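Local structure of RNA-binding protein Smaug (Drosophila melanogaster, 1OXJ) at residues A[10-15]-A[93-98]; A[141-146]-A[167-172]; A[37-42]-A[51-56]; A[64-69]-A[107-112]. The protein recognises RNA through its sterile alpha motif (SAM) domain, which is joined in this RNA-binding fragment to an all-helical PHAT domain. All coordinates share one frame; numbering follows the deposited sequence.

Contact 1 is the most central and joins elements 78 residues apart, setting helix 10-16 against the loop that follows helix 83-91. Contact 4 touches it, R65 probably hydrogen-bonding to P97 O and T96 OG1 of contact 1, with centres about 16 Å apart. Contacts 3 and 4 both use helix 49-77, at separate places. Contact 3 lies toward the SAM end and contact 2 toward the other, their centres about 36 Å apart on opposite sides of the chain's centre. Contacts 1 and 2 are buried, 3 and 4 partly buried with charged chains at or over the edges of apolar packing; contact 2 is largely aliphatic, and contact 1 adds CH-pi packing on an indole.

Contact 1: A[10-15]-A[93-98]; sequences IGLWLK and IVLTPM
W13 on helix 10-16 comes closest to the loop at L95, where their CA atoms are 5.4 Å apart, and one turn earlier the CA atoms of I10 and P97 stand 6.0 Å apart. The loop bends here through a type I turn from I93 to T96. The carbonyl of its first residue, I93 O, takes both T96 N and T96 OG1, the hydroxyl bond being 2.7 Å long and lying in the carbonyl plane on a lone pair. The OG1 bond, together with R65 NH1, which also binds OG1, holds the T96 side chain, and its CG2 is set 3.5 Å from W13 NE1. CG of W13 is anti to the backbone N (chi1 -179°), and the indole lies against the loop. P97 CD sits over one face of the indole, 3.9 Å from the centroid of the five-membered ring, in a CH-pi contact only 19° off the ring normal. T96 CA makes a second, more slanted CH-pi approach over the face. At the root of the same side chain, W13 CB lies 3.3 Å from L95 O. I10 adds to the apolar patch by bringing CD1 to 4.0 Å from P97 CG. Toward the solvent, L12 CD1 pushes into the fork of L95, only 3.3 Å from L95 CD1, which is tighter than usual for two methyls. I59 and L62 of helix 49-77 also pack on W13. The arrangement is CH-pi packing of a proline and a threonine on a tryptophan face, at the junction of the SAM and PHAT parts of the chain.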
loop_
_atom_site.group_PDB
_atom_site.type_symbol
_atom_site.label_atom_id
_atom_site.label_comp_id
_atom_site.label_asym_id
_atom_site.label_seq_id
_atom_site.Cartn_x
_atom_site.Cartn_y
_atom_site.Cartn_z
ATOM N N ILE A 10 -11.495 -1.359 1.415
ATOM C CA ILE A 10 -11.963 -0.073 0.916
ATOM C C ILE A 10 -12.336 0.899 2.029
ATOM O O ILE A 10 -12.003 2.079 1.963
ATOM C CB ILE A 10 -13.170 -0.246 -0.034
ATOM C CG1 ILE A 10 -13.445 1.073 -0.755
ATOM C CG2 ILE A 10 -14.389 -0.729 0.731
ATOM C CD1 ILE A 10 -12.304 1.489 -1.693
ATOM N N GLY A 11 -13.022 0.404 3.057
ATOM C CA GLY A 11 -13.420 1.275 4.152
ATOM C C GLY A 11 -12.258 1.907 4.897
ATOM O O GLY A 11 -12.247 3.116 5.153
ATOM N N LEU A 12 -11.275 1.094 5.254
ATOM C CA LEU A 12 -10.117 1.594 5.982
ATOM C C LEU A 12 -9.351 2.596 5.122
ATOM O O LEU A 12 -8.857 3.612 5.618
ATOM C CB LEU A 12 -9.210 0.430 6.392
ATOM C CG LEU A 12 -7.970 0.729 7.255
ATOM C CD1 LEU A 12 -6.904 1.399 6.417
ATOM C CD2 LEU A 12 -8.347 1.621 8.441
ATOM N N TRP A 13 -9.258 2.316 3.826
ATOM C CA TRP A 13 -8.552 3.212 2.917
ATOM C C TRP A 13 -9.251 4.570 2.886
ATOM O O TRP A 13 -8.613 5.607 3.048
ATOM C CB TRP A 13 -8.507 2.607 1.504
ATOM C CG TRP A 13 -7.780 3.467 0.495
ATOM C CD1 TRP A 13 -6.488 3.909 0.571
ATOM C CD2 TRP A 13 -8.289 3.931 -0.764
ATOM N NE1 TRP A 13 -6.158 4.617 -0.570
ATOM C CE2 TRP A 13 -7.245 4.644 -1.403
ATOM C CE3 TRP A 13 -9.526 3.811 -1.416
ATOM C CZ2 TRP A 13 -7.401 5.233 -2.666
ATOM C CZ3 TRP A 13 -9.680 4.399 -2.673
ATOM C CH2 TRP A 13 -8.619 5.100 -3.281
ATOM N N LEU A 14 -10.563 4.565 2.676
ATOM C CA LEU A 14 -11.312 5.818 2.640
ATOM C C LEU A 14 -11.157 6.604 3.944
ATOM O O LEU A 14 -11.021 7.831 3.929
ATOM C CB LEU A 14 -12.790 5.548 2.383
ATOM C CG LEU A 14 -13.142 4.993 1.003
ATOM C CD1 LEU A 14 -14.653 4.751 0.933
ATOM C CD2 LEU A 14 -12.716 5.979 -0.066
ATOM N N LYS A 15 -11.214 5.899 5.067
ATOM C CA LYS A 15 -11.053 6.538 6.369
ATOM C C LYS A 15 -9.693 7.236 6.445
ATOM O O LYS A 15 -9.554 8.292 7.073
ATOM C CB LYS A 15 -11.164 5.492 7.489
ATOM C CG LYS A 15 -12.591 5.032 7.772
ATOM C CD LYS A 15 -12.628 3.884 8.768
ATOM C CE LYS A 15 -14.057 3.527 9.162
ATOM N NZ LYS A 15 -14.097 2.347 10.080
ATOM N N ILE A 93 0.754 3.354 0.629
ATOM C CA ILE A 93 0.315 2.243 -0.210
ATOM C C ILE A 93 -0.258 1.092 0.617
ATOM O O ILE A 93 -1.188 0.400 0.189
ATOM C CB ILE A 93 1.501 1.710 -1.059
ATOM C CG1 ILE A 93 1.937 2.782 -2.065
ATOM C CG2 ILE A 93 1.110 0.421 -1.783
ATOM C CD1 ILE A 93 3.111 2.355 -2.934
ATOM N N VAL A 94 0.274 0.920 1.819
ATOM C CA VAL A 94 -0.136 -0.188 2.679
ATOM C C VAL A 94 -1.639 -0.338 2.944
ATOM O O VAL A 94 -2.135 -1.461 3.090
ATOM C CB VAL A 94 0.620 -0.140 4.020
ATOM C CG1 VAL A 94 0.149 1.054 4.854
ATOM C CG2 VAL A 94 0.456 -1.469 4.750
ATOM N N LEU A 95 -2.367 0.773 2.972
ATOM C CA LEU A 95 -3.811 0.723 3.227
ATOM C C LEU A 95 -4.668 0.705 1.969
ATOM O O LEU A 95 -5.894 0.592 2.056
ATOM C CB LEU A 95 -4.243 1.911 4.088
ATOM C CG LEU A 95 -3.534 2.059 5.434
ATOM C CD1 LEU A 95 -4.143 3.223 6.202
ATOM C CD2 LEU A 95 -3.651 0.768 6.229
ATOM N N THR A 96 -4.040 0.832 0.803
ATOM C CA THR A 96 -4.794 0.832 -0.455
ATOM C C THR A 96 -5.340 -0.544 -0.825
ATOM O O THR A 96 -4.777 -1.569 -0.445
ATOM C CB THR A 96 -3.924 1.325 -1.637
ATOM O OG1 THR A 96 -2.861 0.392 -1.874
ATOM C CG2 THR A 96 -3.336 2.689 -1.329
ATOM N N PRO A 97 -6.449 -0.580 -1.587
ATOM C CA PRO A 97 -7.071 -1.834 -2.018
ATOM C C PRO A 97 -6.113 -2.623 -2.895
ATOM O O PRO A 97 -5.633 -2.120 -3.917
ATOM C CB PRO A 97 -8.302 -1.370 -2.798
ATOM C CG PRO A 97 -8.626 -0.036 -2.182
ATOM C CD PRO A 97 -7.263 0.582 -1.987
ATOM N N MET A 98 -5.820 -3.852 -2.483
ATOM C CA MET A 98 -4.920 -4.718 -3.225
ATOM C C MET A 98 -5.557 -6.077 -3.454
ATOM O O MET A 98 -6.132 -6.672 -2.546
ATOM C CB MET A 98 -3.599 -4.916 -2.468
ATOM C CG MET A 98 -2.731 -3.669 -2.322
ATOM S SD MET A 98 -1.091 -4.063 -1.561
ATOM C CE MET A 98 -1.059 -2.906 -0.186
#

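Contact 2: A[141-146]-A[167-172]; sequences VLMWIL and FKLSKM
L169 of helix 159-170 reaches across to three side chains of helix 136-150, and the contact is wholly between carbons, apart from the sulfur of M143. Its CB meets the thioether of M143, with SD 3.9 Å away. CG lies anti to the carbonyl carbon (chi1 -61°), and from it CD1 runs on between L142 and L146, one helical turn apart. There L169 CD1 is 3.6 Å from L146 CD1. On its other neighbour, the same methyl is 3.8 Å from L142 CD2. Both leucines cross the L169 side chain at about a right angle, whereas M143 and L169 lie alongside, pointing opposite ways. The methionine chain bends at chi2 and chi3, and its methyl goes beyond L169 to the solvent-facing side, at exposed S170, where M143 CE rests 3.8 Å from S170 CB. The hydroxyl of S170 turns back on its own helix: OG gives a 2.6 Å bond to F167 O, tilted 23° from the carbonyl plane. The polar group is thereby used close to the helix end, while its CB is offered to the methionine. T123 and L126 of helix 111-127 also touch L169, so the leucine lies where three helices meet. The two helices run in roughly opposed directions, and their packing is that of consecutive helices in an all-helical domain, here the C-terminal part of the PHAT region.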
loop_
_atom_site.group_PDB
_atom_site.type_symbol
_atom_site.label_atom_id
_atom_site.label_comp_id
_atom_site.label_asym_id
_atom_site.label_seq_id
_atom_site.Cartn_x
_atom_site.Cartn_y
_atom_site.Cartn_z
ATOM N N VAL A 141 7.697 3.576 11.988
ATOM C CA VAL A 141 6.749 3.572 10.884
ATOM C C VAL A 141 6.729 2.186 10.232
ATOM O O VAL A 141 5.666 1.648 9.946
ATOM C CB VAL A 141 7.101 4.650 9.836
ATOM C CG1 VAL A 141 6.096 4.606 8.689
ATOM C CG2 VAL A 141 7.080 6.030 10.492
ATOM N N LEU A 142 7.905 1.604 10.021
ATOM C CA LEU A 142 8.006 0.280 9.416
ATOM C C LEU A 142 7.247 -0.780 10.215
ATOM O O LEU A 142 6.575 -1.631 9.640
ATOM C CB LEU A 142 9.473 -0.141 9.284
ATOM C CG LEU A 142 9.696 -1.536 8.697
ATOM C CD1 LEU A 142 9.027 -1.607 7.311
ATOM C CD2 LEU A 142 11.191 -1.831 8.601
ATOM N N MET A 143 7.345 -0.730 11.539
ATOM C CA MET A 143 6.646 -1.714 12.360
ATOM C C MET A 143 5.139 -1.551 12.163
ATOM O O MET A 143 4.408 -2.532 12.096
ATOM C CB MET A 143 7.043 -1.552 13.829
ATOM C CG MET A 143 8.512 -1.886 14.106
ATOM S SD MET A 143 8.949 -3.634 13.853
ATOM C CE MET A 143 8.170 -4.340 15.311
ATOM N N TRP A 144 4.676 -0.308 12.043
ATOM C CA TRP A 144 3.258 -0.056 11.809
ATOM C C TRP A 144 2.871 -0.618 10.432
ATOM O O TRP A 144 1.797 -1.195 10.256
ATOM C CB TRP A 144 2.982 1.441 11.843
ATOM C CG TRP A 144 1.590 1.799 11.458
ATOM C CD1 TRP A 144 0.467 1.725 12.242
ATOM C CD2 TRP A 144 1.159 2.275 10.181
ATOM N NE1 TRP A 144 -0.635 2.131 11.526
ATOM C CE2 TRP A 144 -0.238 2.473 10.257
ATOM C CE3 TRP A 144 1.820 2.555 8.975
ATOM C CZ2 TRP A 144 -0.989 2.940 9.172
ATOM C CZ3 TRP A 144 1.072 3.020 7.895
ATOM C CH2 TRP A 144 -0.319 3.207 8.003
ATOM N N ILE A 145 3.746 -0.440 9.450
ATOM C CA ILE A 145 3.472 -0.960 8.110
ATOM C C ILE A 145 3.325 -2.487 8.148
ATOM O O ILE A 145 2.370 -3.048 7.597
ATOM C CB ILE A 145 4.612 -0.590 7.131
ATOM C CG1 ILE A 145 4.588 0.919 6.853
ATOM C CG2 ILE A 145 4.466 -1.393 5.821
ATOM C CD1 ILE A 145 5.817 1.417 6.059
ATOM N N LEU A 146 4.272 -3.163 8.786
ATOM C CA LEU A 146 4.207 -4.617 8.876
ATOM C C LEU A 146 2.904 -4.979 9.570
ATOM O O LEU A 146 2.219 -5.924 9.189
ATOM C CB LEU A 146 5.401 -5.158 9.667
ATOM C CG LEU A 146 6.766 -4.896 9.022
ATOM C CD1 LEU A 146 7.878 -5.397 9.927
ATOM C CD2 LEU A 146 6.829 -5.580 7.670
ATOM N N PHE A 167 8.812 -9.681 14.083
ATOM C CA PHE A 167 9.361 -10.159 15.346
ATOM C C PHE A 167 10.877 -9.994 15.352
ATOM O O PHE A 167 11.452 -9.534 16.337
ATOM C CB PHE A 167 8.992 -11.630 15.563
ATOM C CG PHE A 167 9.293 -12.133 16.950
ATOM C CD1 PHE A 167 8.688 -11.549 18.062
ATOM C CD2 PHE A 167 10.176 -13.190 17.143
ATOM C CE1 PHE A 167 8.959 -12.014 19.350
ATOM C CE2 PHE A 167 10.455 -13.664 18.424
ATOM C CZ PHE A 167 9.845 -13.073 19.531
ATOM N N LYS A 168 11.518 -10.372 14.250
ATOM C CA LYS A 168 12.969 -10.249 14.126
ATOM C C LYS A 168 13.406 -8.797 14.328
ATOM O O LYS A 168 14.376 -8.523 15.036
ATOM C CB LYS A 168 13.436 -10.714 12.742
ATOM C CG LYS A 168 13.696 -12.211 12.580
ATOM C CD LYS A 168 12.449 -13.063 12.775
ATOM C CE LYS A 168 12.605 -14.435 12.116
ATOM N NZ LYS A 168 13.802 -15.179 12.600
ATOM N N LEU A 169 12.689 -7.874 13.695
ATOM C CA LEU A 169 13.007 -6.452 13.792
ATOM C C LEU A 169 12.789 -5.896 15.193
ATOM O O LEU A 169 13.545 -5.039 15.650
ATOM C CB LEU A 169 12.165 -5.645 12.796
ATOM C CG LEU A 169 12.341 -5.983 11.314
ATOM C CD1 LEU A 169 11.461 -5.066 10.485
ATOM C CD2 LEU A 169 13.807 -5.831 10.914
ATOM N N SER A 170 11.749 -6.376 15.869
ATOM C CA SER A 170 11.441 -5.902 17.215
ATOM C C SER A 170 12.551 -6.251 18.204
ATOM O O SER A 170 12.614 -5.691 19.295
ATOM C CB SER A 170 10.123 -6.512 17.708
ATOM O OG SER A 170 10.266 -7.902 17.944
ATOM N N LYS A 171 13.425 -7.174 17.821
ATOM C CA LYS A 171 14.504 -7.589 18.706
ATOM C C LYS A 171 15.880 -7.023 18.376
ATOM O O LYS A 171 16.865 -7.388 19.020
ATOM C CB LYS A 171 14.580 -9.118 18.757
ATOM C CG LYS A 171 13.368 -9.784 19.408
ATOM C CD LYS A 171 13.100 -9.234 20.807
ATOM C CE LYS A 171 14.319 -9.370 21.714
ATOM N NZ LYS A 171 14.037 -8.934 23.113
ATOM N N MET A 172 15.964 -6.141 17.384
ATOM C CA MET A 172 17.255 -5.554 17.034
ATOM C C MET A 172 17.685 -4.622 18.161
ATOM O O MET A 172 16.787 -4.136 18.880
ATOM C CB MET A 172 17.169 -4.753 15.727
ATOM C CG MET A 172 16.953 -5.576 14.460
ATOM S SD MET A 172 17.042 -4.532 12.969
ATOM C CE MET A 172 15.813 -3.342 13.381
#

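Contact 3: A[37-42]-A[51-56]; sequences ITEDFL and ASHKLA
S52 OG, pressed against L42, donates to T48 O, with V47 O as a weak second acceptor, so this buried hydroxyl is satisfied within its own part of the chain. Across the contact it sits 3.3 Å from L42 CB. L42 lays CD1 over the same turn, 3.4 Å from S52 O, and continues to L55, where L42 CD1 and L55 CB are 3.8 Å apart with the side chains crossing at about a right angle. The small A56 admits the start of helix 39-44 closely: its CB is 3.6 Å from E39 N. E39 is stretched out, CG anti to the backbone N (chi1 178°), and this brings E39 CG to 3.9 Å from S52 CB. Farther out, its carboxylate lies near H53, though its exact placing is doubtful. An alanine in place of E39 would probably take away the CG that lies on S52 CB, opening a gap beside S52, and remove the negative charge near H53. T38 occupies the N-cap, its OG1 accepting a weak bond from F41 N. The motif is a short capped helix packed on the early turns of the long helix 49-77, the last helix of the SAM bundle.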
loop_
_atom_site.group_PDB
_atom_site.type_symbol
_atom_site.label_atom_id
_atom_site.label_comp_id
_atom_site.label_asym_id
_atom_site.label_seq_id
_atom_site.Cartn_x
_atom_site.Cartn_y
_atom_site.Cartn_z
ATOM N N ILE A 37 -12.729 4.954 -12.216
ATOM C CA ILE A 37 -13.316 6.173 -11.671
ATOM C C ILE A 37 -12.608 7.449 -12.108
ATOM O O ILE A 37 -11.379 7.548 -12.039
ATOM C CB ILE A 37 -13.333 6.129 -10.130
ATOM C CG1 ILE A 37 -14.379 5.115 -9.658
ATOM C CG2 ILE A 37 -13.609 7.513 -9.564
ATOM C CD1 ILE A 37 -14.377 4.870 -8.159
ATOM N N THR A 38 -13.399 8.422 -12.554
ATOM C CA THR A 38 -12.889 9.722 -12.988
ATOM C C THR A 38 -13.605 10.819 -12.209
ATOM O O THR A 38 -14.695 10.592 -11.668
ATOM C CB THR A 38 -13.134 9.951 -14.494
ATOM O OG1 THR A 38 -14.523 9.759 -14.789
ATOM C CG2 THR A 38 -12.304 8.991 -15.323
ATOM N N GLU A 39 -12.997 12.002 -12.147
ATOM C CA GLU A 39 -13.588 13.125 -11.424
ATOM C C GLU A 39 -14.966 13.448 -11.983
ATOM O O GLU A 39 -15.891 13.796 -11.243
ATOM C CB GLU A 39 -12.681 14.363 -11.526
ATOM C CG GLU A 39 -13.233 15.609 -10.845
ATOM C CD GLU A 39 -12.268 16.791 -10.899
ATOM O OE1 GLU A 39 -11.587 16.965 -11.929
ATOM O OE2 GLU A 39 -12.201 17.556 -9.918
ATOM N N ASP A 40 -15.091 13.310 -13.299
ATOM C CA ASP A 40 -16.329 13.589 -14.013
ATOM C C ASP A 40 -17.442 12.633 -13.578
ATOM O O ASP A 40 -18.578 13.044 -13.356
ATOM C CB ASP A 40 -16.054 13.477 -15.512
ATOM C CG ASP A 40 -17.177 14.017 -16.355
ATOM O OD1 ASP A 40 -17.827 15.002 -15.940
ATOM O OD2 ASP A 40 -17.398 13.463 -17.452
ATOM N N PHE A 41 -17.102 11.353 -13.450
ATOM C CA PHE A 41 -18.060 10.348 -13.016
ATOM C C PHE A 41 -18.546 10.648 -11.599
ATOM O O PHE A 41 -19.738 10.566 -11.309
ATOM C CB PHE A 41 -17.411 8.954 -13.037
ATOM C CG PHE A 41 -18.111 7.944 -12.163
ATOM C CD1 PHE A 41 -19.348 7.418 -12.527
ATOM C CD2 PHE A 41 -17.551 7.561 -10.943
ATOM C CE1 PHE A 41 -20.019 6.532 -11.692
ATOM C CE2 PHE A 41 -18.211 6.675 -10.099
ATOM C CZ PHE A 41 -19.450 6.158 -10.470
ATOM N N LEU A 42 -17.613 10.979 -10.714
ATOM C CA LEU A 42 -17.960 11.259 -9.329
ATOM C C LEU A 42 -18.907 12.450 -9.200
ATOM O O LEU A 42 -19.904 12.388 -8.471
ATOM C CB LEU A 42 -16.689 11.499 -8.507
ATOM C CG LEU A 42 -15.767 10.281 -8.399
ATOM C CD1 LEU A 42 -14.444 10.695 -7.762
ATOM C CD2 LEU A 42 -16.463 9.178 -7.575
ATOM N N ALA A 51 -14.376 16.639 -3.261
ATOM C CA ALA A 51 -14.101 15.227 -3.019
ATOM C C ALA A 51 -13.937 14.476 -4.340
ATOM O O ALA A 51 -13.195 13.498 -4.412
ATOM C CB ALA A 51 -15.219 14.614 -2.189
ATOM N N SER A 52 -14.623 14.933 -5.385
ATOM C CA SER A 52 -14.510 14.284 -6.692
ATOM C C SER A 52 -13.071 14.415 -7.162
ATOM O O SER A 52 -12.448 13.440 -7.590
ATOM C CB SER A 52 -15.443 14.942 -7.717
ATOM O OG SER A 52 -16.807 14.665 -7.436
ATOM N N HIS A 53 -12.539 15.631 -7.073
ATOM C CA HIS A 53 -11.167 15.883 -7.484
ATOM C C HIS A 53 -10.176 15.100 -6.621
ATOM O O HIS A 53 -9.275 14.446 -7.139
ATOM C CB HIS A 53 -10.854 17.383 -7.398
ATOM C CG HIS A 53 -9.479 17.733 -7.875
ATOM N ND1 HIS A 53 -9.041 17.453 -9.152
ATOM C CD2 HIS A 53 -8.435 18.316 -7.239
ATOM C CE1 HIS A 53 -7.786 17.846 -9.281
ATOM N NE2 HIS A 53 -7.394 18.372 -8.134
ATOM N N LYS A 54 -10.347 15.158 -5.304
ATOM C CA LYS A 54 -9.444 14.459 -4.404
ATOM C C LYS A 54 -9.462 12.944 -4.597
ATOM O O LYS A 54 -8.410 12.314 -4.682
ATOM C CB LYS A 54 -9.779 14.786 -2.952
ATOM C CG LYS A 54 -8.797 14.193 -1.962
ATOM C CD LYS A 54 -9.240 14.483 -0.540
ATOM C CE LYS A 54 -8.219 13.997 0.470
ATOM N NZ LYS A 54 -8.670 14.271 1.862
ATOM N N LEU A 55 -10.652 12.360 -4.668
ATOM C CA LEU A 55 -10.752 10.916 -4.851
ATOM C C LEU A 55 -10.199 10.516 -6.215
ATOM O O LEU A 55 -9.536 9.488 -6.348
ATOM C CB LEU A 55 -12.208 10.457 -4.702
ATOM C CG LEU A 55 -12.461 8.946 -4.773
ATOM C CD1 LEU A 55 -11.529 8.205 -3.825
ATOM C CD2 LEU A 55 -13.914 8.668 -4.412
ATOM N N ALA A 56 -10.449 11.336 -7.230
ATOM C CA ALA A 56 -9.943 11.027 -8.559
ATOM C C ALA A 56 -8.417 11.013 -8.513
ATOM O O ALA A 56 -7.779 10.170 -9.137
ATOM C CB ALA A 56 -10.437 12.061 -9.571
#

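Contact 4: A[64-69]-A[107-112]; sequences ERANIL and PEENIG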
loop_
_atom_site.group_PDB
_atom_site.type_symbol
_atom_site.label_atom_id
_atom_site.label_comp_id
_atom_site.label_asym_id
_atom_site.label_seq_id
_atom_site.Cartn_x
_atom_site.Cartn_y
_atom_site.Cartn_z
ATOM N N GLU A 64 -0.518 4.357 -10.066
ATOM C CA GLU A 64 0.935 4.523 -10.093
ATOM C C GLU A 64 1.690 3.613 -9.124
ATOM O O GLU A 64 2.916 3.541 -9.153
ATOM C CB GLU A 64 1.306 5.975 -9.795
ATOM C CG GLU A 64 0.997 6.941 -10.929
ATOM C CD GLU A 64 1.566 6.470 -12.258
ATOM O OE1 GLU A 64 2.783 6.179 -12.325
ATOM O OE2 GLU A 64 0.795 6.388 -13.239
ATOM N N ARG A 65 0.958 2.899 -8.276
ATOM C CA ARG A 65 1.595 2.026 -7.305
ATOM C C ARG A 65 2.697 1.123 -7.855
ATOM O O ARG A 65 3.792 1.069 -7.290
ATOM C CB ARG A 65 0.541 1.185 -6.588
ATOM C CG ARG A 65 -0.275 1.972 -5.575
ATOM C CD ARG A 65 -1.373 1.117 -4.992
ATOM N NE ARG A 65 -2.295 0.643 -6.032
ATOM C CZ ARG A 65 -3.290 -0.201 -5.800
ATOM N NH1 ARG A 65 -3.488 -0.653 -4.568
ATOM N NH2 ARG A 65 -4.075 -0.608 -6.795
ATOM N N ALA A 66 2.424 0.408 -8.945
ATOM C CA ALA A 66 3.433 -0.487 -9.512
ATOM C C ALA A 66 4.726 0.247 -9.865
ATOM O O ALA A 66 5.828 -0.245 -9.596
ATOM C CB ALA A 66 2.876 -1.197 -10.754
ATOM N N ASN A 67 4.595 1.423 -10.469
ATOM C CA ASN A 67 5.775 2.208 -10.838
ATOM C C ASN A 67 6.491 2.704 -9.577
ATOM O O ASN A 67 7.721 2.658 -9.485
ATOM C CB ASN A 67 5.381 3.412 -11.708
ATOM C CG ASN A 67 4.810 3.002 -13.059
ATOM O OD1 ASN A 67 5.285 2.051 -13.681
ATOM N ND2 ASN A 67 3.798 3.732 -13.527
ATOM N N ILE A 68 5.718 3.186 -8.608
ATOM C CA ILE A 68 6.298 3.680 -7.363
ATOM C C ILE A 68 7.076 2.569 -6.671
ATOM O O ILE A 68 8.224 2.761 -6.276
ATOM C CB ILE A 68 5.210 4.198 -6.405
ATOM C CG1 ILE A 68 4.608 5.496 -6.958
ATOM C CG2 ILE A 68 5.800 4.411 -5.016
ATOM C CD1 ILE A 68 3.312 5.910 -6.290
ATOM N N LEU A 69 6.458 1.401 -6.528
ATOM C CA LEU A 69 7.135 0.282 -5.876
ATOM C C LEU A 69 8.368 -0.138 -6.670
ATOM O O LEU A 69 9.417 -0.437 -6.101
ATOM C CB LEU A 69 6.170 -0.897 -5.710
ATOM C CG LEU A 69 5.046 -0.627 -4.702
ATOM C CD1 LEU A 69 3.941 -1.689 -4.824
ATOM C CD2 LEU A 69 5.639 -0.611 -3.295
ATOM N N PRO A 107 3.737 -10.485 -13.157
ATOM C CA PRO A 107 4.162 -10.293 -11.765
ATOM C C PRO A 107 4.609 -8.856 -11.485
ATOM O O PRO A 107 4.503 -8.368 -10.357
ATOM C CB PRO A 107 5.307 -11.292 -11.615
ATOM C CG PRO A 107 4.885 -12.416 -12.531
ATOM C CD PRO A 107 4.391 -11.668 -13.749
ATOM N N GLU A 108 5.106 -8.185 -12.520
ATOM C CA GLU A 108 5.573 -6.810 -12.383
ATOM C C GLU A 108 4.442 -5.830 -12.101
ATOM O O GLU A 108 4.685 -4.718 -11.627
ATOM C CB GLU A 108 6.328 -6.375 -13.647
ATOM C CG GLU A 108 5.980 -7.170 -14.899
ATOM C CD GLU A 108 6.659 -8.529 -14.933
ATOM O OE1 GLU A 108 7.906 -8.570 -14.880
ATOM O OE2 GLU A 108 5.954 -9.556 -15.018
ATOM N N GLU A 109 3.208 -6.242 -12.386
ATOM C CA GLU A 109 2.043 -5.395 -12.158
ATOM C C GLU A 109 1.218 -5.888 -10.974
ATOM O O GLU A 109 0.169 -5.326 -10.673
ATOM C CB GLU A 109 1.160 -5.366 -13.410
ATOM C CG GLU A 109 1.899 -4.960 -14.674
ATOM C CD GLU A 109 2.382 -3.524 -14.627
ATOM O OE1 GLU A 109 3.287 -3.174 -15.418
ATOM O OE2 GLU A 109 1.851 -2.740 -13.808
ATOM N N ASN A 110 1.685 -6.946 -10.322
ATOM C CA ASN A 110 0.981 -7.514 -9.165
ATOM C C ASN A 110 1.350 -6.643 -7.959
ATOM O O ASN A 110 2.427 -6.799 -7.396
ATOM C CB ASN A 110 1.440 -8.958 -8.956
ATOM C CG ASN A 110 0.592 -9.705 -7.940
ATOM O OD1 ASN A 110 0.356 -9.221 -6.839
ATOM N ND2 ASN A 110 0.149 -10.909 -8.306
ATOM N N ILE A 111 0.464 -5.721 -7.589
ATOM C CA ILE A 111 0.734 -4.781 -6.485
ATOM C C ILE A 111 1.139 -5.425 -5.166
ATOM O O ILE A 111 2.096 -4.987 -4.518
ATOM C CB ILE A 111 -0.479 -3.842 -6.216
ATOM C CG1 ILE A 111 -0.888 -3.125 -7.510
ATOM C CG2 ILE A 111 -0.121 -2.818 -5.125
ATOM C CD1 ILE A 111 0.258 -2.460 -8.259
ATOM N N GLY A 112 0.407 -6.452 -4.756
ATOM C CA GLY A 112 0.721 -7.115 -3.508
ATOM C C GLY A 112 2.110 -7.714 -3.545
ATOM O O GLY A 112 2.869 -7.621 -2.578
#
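I111 is the main apolar piece, extending from the start of helix 111-127 onto A66 and L69. I111 CD1 lies 3.7 Å from A66 N and about as far from its CB, while I111 CG2 is 4.2 Å from L69 CD1. L69 CD1 also rests 3.8 Å from I111 O. A second kind of packing sets aliphatic carbon on a flat cation: I111 CG1 stands 4.0 Å above the R65 guanidinium plane, offset toward the rim, the two side chains crossing at about a right angle. NH1 of that group reaches P97 O and T96 OG1 in the loop after helix 83-91, while NE turns back to L62 O of its own helix. An alanine in place of R65 would probably deprive P97 O of this donor and open a gap beside CG1 and CG2 of I111. E109 starts away from the helix, but its chain bends at chi2 (-66°) and OE2 ends 3.6 Å from A66 CB. N67 ND2 donates to E64 OE1 at 2.9 Å. N110 caps the new helix through OD1 to L113 N. The contact is an N-capped helix start docked on the middle of the long helix 49-77, shared by the SAM and PHAT parts.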